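Local coordinates for short chain dehydrogenase (Rhodopseudomonas palustris, PDB 3H7A), which probably catalyses NAD(P)-dependent oxidation or reduction of a substrate that the structure alone does not identify, as a member of the short-chain dehydrogenase/reductase family, at the interface of chains A and B. Coordinates in Å, arbitrary orientation; residue numbers count along the deposited sequence, not the author numbering. Chains: chain A/B, short chain dehydrogenase.

The interface of chains A and B. Residues chain A 148, 152-153, 156-157, 160-161; chain B 115, 160-165, 167-168.
The A:Phe160 ring receives the methyl of B:Ala164 on one face: CB of B:Ala164 sits 3.6 Å from the ring centroid of A:Phe160, offset toward the rim, a CH-pi contact. The helices that meet here are the two copies of 153-173, packed about a two-fold axis as in the common dimer of short-chain dehydrogenases; a four-chain deposited assembly fits the frequent tetramer of this family, though the coordinates alone do not prove the oligomer in solution. On the same side of the ring as that methyl, the backbone carbonyl O of B:Phe160 sits beyond the rim near CD2 of A:Phe160, 3.2 Å away. The tip of the ring, CZ, meets the end of B:Gln167, whose amide plane stands 86° from the ring. NH1 is the guanidinium atom of B:Arg163 near CE2 of A:Phe160, with the two planes well off parallel; one guanidinium face carries NE2 of B:Gln167, so the two long side chains of chain B lie against each other beside the ring. CG of A:Phe160 is anti to the carbonyl carbon, which directs the ring across the partner helix.

Near the axis the CB atoms of A:Phe160 and B:Phe160 approach to 3.8 Å. CB of B:Ala164 is lodged between the ring face and A:Ala156, touching CB of A:Ala156 and lying 3.4 Å from its backbone O.

OG of A:Ser157, anti to the backbone N (chi1 -164°), donates a hydrogen bond to O of B:Gly161 at 2.9 Å, reaching it from above the carbonyl plane, off the lone pairs; CG2 of B:Val165 packs alongside this serine.

Outside helix 153-173 of chain A, the loop residue A:Gly148 donates its backbone N to OE1 of B:Gln167 at 2.7 Å, nearly straight (167° at H) and in the carbonyl plane, joining this loop to the extended glutamine side chain of the partner's helix 153-173. Within that helix OG of B:Ser168 donates a hydrogen bond to the carbonyl O of B:Ala164 at 3.2 Å, from above its plane, consistent with CB of B:Ser168 being held toward A:Ala153, 3.6 Å from its CA.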
# COMPACT_ATOMS: atom_id res chain seq x y z
N GLY A 148 1.87 9.95 6.46
CA GLY A 148 2.11 11.02 7.41
C GLY A 148 3.35 11.82 7.09
O GLY A 148 4.45 11.30 7.16
N PHE A 152 2.76 16.62 10.42
CA PHE A 152 1.37 16.12 10.42
C PHE A 152 1.06 14.99 11.39
O PHE A 152 0.07 14.27 11.18
CB PHE A 152 0.93 15.70 9.01
CG PHE A 152 0.76 16.83 8.06
CD1 PHE A 152 -0.27 17.74 8.22
CD2 PHE A 152 1.63 16.99 6.99
CE1 PHE A 152 -0.43 18.78 7.33
CE2 PHE A 152 1.48 18.03 6.10
CZ PHE A 152 0.44 18.93 6.27
N ALA A 153 1.87 14.82 12.43
CA ALA A 153 1.57 13.76 13.42
C ALA A 153 0.13 13.77 13.94
O ALA A 153 -0.52 12.73 13.96
CB ALA A 153 2.57 13.76 14.56
N ALA A 156 -2.48 13.41 10.65
CA ALA A 156 -2.35 12.08 10.01
C ALA A 156 -2.76 10.94 10.95
O ALA A 156 -3.35 9.95 10.50
CB ALA A 156 -0.94 11.85 9.47
N SER A 157 -2.45 11.07 12.24
CA SER A 157 -2.91 10.09 13.24
C SER A 157 -4.43 9.94 13.23
O SER A 157 -4.94 8.82 13.12
CB SER A 157 -2.43 10.45 14.65
OG SER A 157 -2.56 9.33 15.51
N PHE A 160 -5.57 8.55 9.60
CA PHE A 160 -5.28 7.11 9.56
C PHE A 160 -6.31 6.36 10.41
O PHE A 160 -6.91 5.37 9.95
CB PHE A 160 -3.89 6.81 10.13
CG PHE A 160 -2.78 6.85 9.12
CD1 PHE A 160 -2.51 7.98 8.35
CD2 PHE A 160 -1.96 5.76 8.97
CE1 PHE A 160 -1.42 8.01 7.44
CE2 PHE A 160 -0.88 5.77 8.06
CZ PHE A 160 -0.62 6.91 7.29
N GLY A 161 -6.50 6.84 11.63
CA GLY A 161 -7.48 6.32 12.56
C GLY A 161 -8.85 6.19 11.93
O GLY A 161 -9.48 5.14 12.03
N CYS B 115 -2.15 4.48 21.05
CA CYS B 115 -1.87 5.54 20.10
C CYS B 115 -1.38 6.83 20.78
O CYS B 115 -0.29 7.32 20.47
CB CYS B 115 -3.09 5.83 19.25
SG CYS B 115 -2.72 7.14 18.05
N PHE B 160 -3.35 2.17 13.31
CA PHE B 160 -3.19 3.05 12.15
C PHE B 160 -2.70 4.40 12.65
O PHE B 160 -1.75 4.96 12.11
CB PHE B 160 -4.52 3.26 11.45
CG PHE B 160 -4.82 2.28 10.34
CD1 PHE B 160 -4.87 0.90 10.58
CD2 PHE B 160 -5.18 2.75 9.08
CE1 PHE B 160 -5.21 0.03 9.56
CE2 PHE B 160 -5.51 1.89 8.07
CZ PHE B 160 -5.55 0.52 8.32
N GLY B 161 -3.35 4.89 13.70
CA GLY B 161 -3.00 6.18 14.32
C GLY B 161 -1.55 6.20 14.77
O GLY B 161 -0.84 7.18 14.52
N LEU B 162 -1.10 5.12 15.42
CA LEU B 162 0.31 5.01 15.83
C LEU B 162 1.28 5.01 14.61
O LEU B 162 2.36 5.64 14.64
CB LEU B 162 0.53 3.74 16.69
CG LEU B 162 1.94 3.64 17.31
CD1 LEU B 162 2.13 4.73 18.34
CD2 LEU B 162 2.19 2.26 17.92
N ARG B 163 0.89 4.30 13.55
CA ARG B 163 1.69 4.23 12.33
C ARG B 163 1.88 5.62 11.72
O ARG B 163 2.99 6.00 11.36
CB ARG B 163 1.03 3.28 11.32
CG ARG B 163 1.84 3.05 10.07
CD ARG B 163 1.17 2.02 9.20
NE ARG B 163 2.04 1.69 8.08
CZ ARG B 163 1.77 1.96 6.81
NH1 ARG B 163 0.63 2.58 6.49
NH2 ARG B 163 2.63 1.61 5.87
N ALA B 164 0.80 6.40 11.64
CA ALA B 164 0.93 7.79 11.16
C ALA B 164 1.88 8.64 11.99
O ALA B 164 2.62 9.49 11.44
CB ALA B 164 -0.39 8.44 11.12
N VAL B 165 1.83 8.47 13.31
CA VAL B 165 2.66 9.25 14.22
C VAL B 165 4.11 8.91 13.90
O VAL B 165 4.93 9.81 13.70
CB VAL B 165 2.29 8.98 15.72
CG1 VAL B 165 3.39 9.46 16.67
CG2 VAL B 165 0.97 9.66 16.08
N GLN B 167 5.33 7.62 11.03
CA GLN B 167 5.67 8.14 9.70
C GLN B 167 6.03 9.61 9.76
O GLN B 167 7.07 10.02 9.23
CB GLN B 167 4.52 7.94 8.71
CG GLN B 167 4.29 6.51 8.29
CD GLN B 167 3.40 6.43 7.07
OE1 GLN B 167 2.95 7.46 6.56
NE2 GLN B 167 3.14 5.21 6.61
N SER B 168 5.17 10.40 10.41
CA SER B 168 5.38 11.84 10.55
C SER B 168 6.62 12.20 11.35
O SER B 168 7.31 13.19 11.06
CB SER B 168 4.16 12.47 11.21
OG SER B 168 3.05 12.42 10.34